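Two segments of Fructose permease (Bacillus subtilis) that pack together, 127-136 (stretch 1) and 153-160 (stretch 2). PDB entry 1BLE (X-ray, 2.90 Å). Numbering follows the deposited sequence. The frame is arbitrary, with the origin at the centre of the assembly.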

# COMPACT_ATOMS: atom_id res chain seq x y z
N ASP A 127 -15.64 -0.66 -26.28
CA ASP A 127 -14.21 -0.34 -26.46
C ASP A 127 -13.95 0.39 -27.78
O ASP A 127 -13.27 1.42 -27.81
CB ASP A 127 -13.33 -1.60 -26.38
CG ASP A 127 -13.16 -2.11 -24.96
OD1 ASP A 127 -12.82 -1.32 -24.06
OD2 ASP A 127 -13.35 -3.30 -24.73
N ILE A 128 -14.54 -0.14 -28.85
CA ILE A 128 -14.40 0.37 -30.21
C ILE A 128 -14.93 1.78 -30.39
O ILE A 128 -14.26 2.62 -31.01
CB ILE A 128 -15.06 -0.57 -31.21
CG1 ILE A 128 -14.33 -1.92 -31.16
CG2 ILE A 128 -15.04 0.01 -32.60
CD1 ILE A 128 -14.84 -2.98 -32.11
N LYS A 129 -16.11 2.06 -29.84
CA LYS A 129 -16.66 3.40 -29.93
C LYS A 129 -15.64 4.37 -29.35
O LYS A 129 -15.25 5.34 -30.03
CB LYS A 129 -17.97 3.49 -29.15
CG LYS A 129 -19.06 2.55 -29.65
N ALA A 130 -15.14 4.05 -28.15
CA ALA A 130 -14.16 4.89 -27.44
C ALA A 130 -12.83 5.09 -28.17
O ALA A 130 -12.24 6.19 -28.11
CB ALA A 130 -13.95 4.40 -26.03
N PHE A 131 -12.34 4.03 -28.83
CA PHE A 131 -11.12 4.15 -29.62
C PHE A 131 -11.46 5.13 -30.76
O PHE A 131 -10.59 5.92 -31.17
CB PHE A 131 -10.66 2.81 -30.18
CG PHE A 131 -9.81 1.99 -29.23
CD1 PHE A 131 -8.71 2.56 -28.58
CD2 PHE A 131 -10.08 0.63 -29.01
CE1 PHE A 131 -7.91 1.78 -27.73
CE2 PHE A 131 -9.29 -0.15 -28.17
CZ PHE A 131 -8.21 0.42 -27.53
N GLU A 132 -12.70 5.09 -31.28
CA GLU A 132 -13.12 6.02 -32.35
C GLU A 132 -13.04 7.43 -31.77
O GLU A 132 -12.17 8.23 -32.16
CB GLU A 132 -14.56 5.75 -32.82
CG GLU A 132 -14.87 4.34 -33.38
CD GLU A 132 -14.37 4.07 -34.82
OE1 GLU A 132 -13.36 4.68 -35.26
OE2 GLU A 132 -14.99 3.20 -35.50
N THR A 133 -13.90 7.71 -30.79
CA THR A 133 -13.92 9.01 -30.12
C THR A 133 -12.50 9.58 -29.85
O THR A 133 -12.31 10.78 -29.79
CB THR A 133 -14.58 8.89 -28.75
OG1 THR A 133 -15.88 8.29 -28.87
CG2 THR A 133 -14.68 10.25 -28.09
N LEU A 134 -11.54 8.70 -29.62
CA LEU A 134 -10.18 9.10 -29.30
C LEU A 134 -9.44 9.61 -30.50
O LEU A 134 -8.49 10.40 -30.36
CB LEU A 134 -9.42 7.95 -28.67
CG LEU A 134 -9.86 7.71 -27.24
CD1 LEU A 134 -9.21 6.46 -26.73
CD2 LEU A 134 -9.50 8.93 -26.42
N SER A 135 -9.80 9.11 -31.67
CA SER A 135 -9.15 9.57 -32.87
C SER A 135 -9.86 10.85 -33.28
O SER A 135 -9.30 11.70 -33.98
CB SER A 135 -9.21 8.52 -33.97
OG SER A 135 -8.18 8.79 -34.90
N ASP A 136 -11.09 11.01 -32.78
CA ASP A 136 -11.90 12.20 -33.06
C ASP A 136 -11.40 13.39 -32.28
O ASP A 136 -11.52 14.54 -32.71
CB ASP A 136 -13.36 11.95 -32.69
CG ASP A 136 -14.19 11.53 -33.89
OD1 ASP A 136 -13.62 10.94 -34.85
OD2 ASP A 136 -15.42 11.78 -33.87
N ASP A 153 0.54 1.46 -35.97
CA ASP A 153 -0.62 2.31 -35.86
C ASP A 153 -1.80 1.45 -35.47
O ASP A 153 -2.11 0.45 -36.13
CB ASP A 153 -0.94 3.05 -37.16
CG ASP A 153 -2.00 4.13 -36.96
OD1 ASP A 153 -3.00 3.89 -36.24
OD2 ASP A 153 -1.82 5.24 -37.52
N PHE A 154 -2.46 1.85 -34.39
CA PHE A 154 -3.59 1.08 -33.93
C PHE A 154 -4.82 1.34 -34.72
O PHE A 154 -5.60 0.41 -34.93
CB PHE A 154 -3.90 1.37 -32.49
CG PHE A 154 -4.84 0.39 -31.92
CD1 PHE A 154 -4.49 -0.96 -31.87
CD2 PHE A 154 -6.08 0.79 -31.44
CE1 PHE A 154 -5.37 -1.89 -31.36
CE2 PHE A 154 -6.98 -0.13 -30.92
CZ PHE A 154 -6.63 -1.47 -30.87
N VAL A 155 -5.02 2.60 -35.09
CA VAL A 155 -6.19 2.99 -35.88
C VAL A 155 -6.29 2.17 -37.16
O VAL A 155 -7.29 1.49 -37.38
CB VAL A 155 -6.20 4.50 -36.18
CG1 VAL A 155 -7.21 4.82 -37.26
CG2 VAL A 155 -6.56 5.28 -34.91
N GLN A 156 -5.24 2.18 -37.98
CA GLN A 156 -5.26 1.39 -39.20
C GLN A 156 -5.58 -0.07 -38.83
O GLN A 156 -6.47 -0.67 -39.43
CB GLN A 156 -3.93 1.49 -39.99
N ILE A 157 -4.95 -0.61 -37.78
CA ILE A 157 -5.18 -2.01 -37.39
C ILE A 157 -6.64 -2.32 -37.02
O ILE A 157 -7.21 -3.33 -37.45
CB ILE A 157 -4.23 -2.46 -36.25
CG1 ILE A 157 -2.83 -2.70 -36.80
CG2 ILE A 157 -4.73 -3.72 -35.56
CD1 ILE A 157 -1.83 -2.89 -35.72
N LEU A 158 -7.24 -1.44 -36.22
CA LEU A 158 -8.62 -1.61 -35.78
C LEU A 158 -9.59 -1.53 -36.94
O LEU A 158 -10.50 -2.36 -37.02
CB LEU A 158 -8.96 -0.54 -34.74
CG LEU A 158 -10.40 -0.36 -34.27
CD1 LEU A 158 -10.90 -1.58 -33.52
CD2 LEU A 158 -10.46 0.86 -33.39
N ARG A 159 -9.41 -0.55 -37.83
CA ARG A 159 -10.28 -0.37 -39.01
C ARG A 159 -10.33 -1.58 -39.95
O ARG A 159 -11.41 -1.96 -40.42
CB ARG A 159 -9.86 0.85 -39.84
CG ARG A 159 -9.71 2.14 -39.07
CD ARG A 159 -11.01 2.70 -38.61
NE ARG A 159 -10.91 4.16 -38.59
CZ ARG A 159 -11.89 4.99 -38.27
NH1 ARG A 159 -13.08 4.50 -37.94
NH2 ARG A 159 -11.70 6.30 -38.32
N ASN A 160 -9.16 -2.15 -40.24
CA ASN A 160 -9.02 -3.33 -41.10
C ASN A 160 -9.80 -4.50 -40.53
O ASN A 160 -9.98 -5.51 -41.20
CB ASN A 160 -7.54 -3.74 -41.23

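The carboxylate of Glu132 meets the guanidinium of Arg159 over one of its faces rather than in its plane. Glu132 OE1 lies 2.7 Å from Arg159 NH1, close enough for a salt bridge, yet no hydrogen bond crosses between the two stretches, and attraction between opposite charges accounts for the pairing. Both CA-to-CB bonds point sideways to the contact, and each side chain brings its charged end nearer to the partner helix, with chi1 and chi2 in m for both residues.

The backbones form two helices, 127-136 and one beginning at Phe154, that run in roughly opposite directions, with 140° between their N-to-C directions. Their axes come no closer than 11.3 Å, a spacing that leaves room for large side chains between them. The opposed directions set the register: Ile128 lies near Leu158 (CA to CA, 8.3 Å) and Ser135 near Val155 (CA to CA, 7.8 Å).

Phe131 and Leu158 supply much of the apolar contact. The edge of the Phe154 ring is directed toward the face of Phe131, with centroids 4.8 Å apart and planes at 60°; the closest atoms, Phe131 CE2 and Phe154 CE2, are 3.6 Å apart. This arrangement brings the weakly positive ring edge to the electron-rich face. Leu158 points toward the first helix and is in contact with two residues one turn apart: its CD2 lies 3.8 Å from Phe131 CB, and its CD1 4.2 Å from Ile128 CG1. Near the C-terminal end of stretch 1, Ser135 OG approaches Val155 CG2 at 3.9 Å, a van der Waals contact.

Asp153 takes no part in the interface but caps the second helix, its OD1 accepting weak hydrogen bonds from Val155 N (2.7 Å) and Gln156 N (3.3 Å).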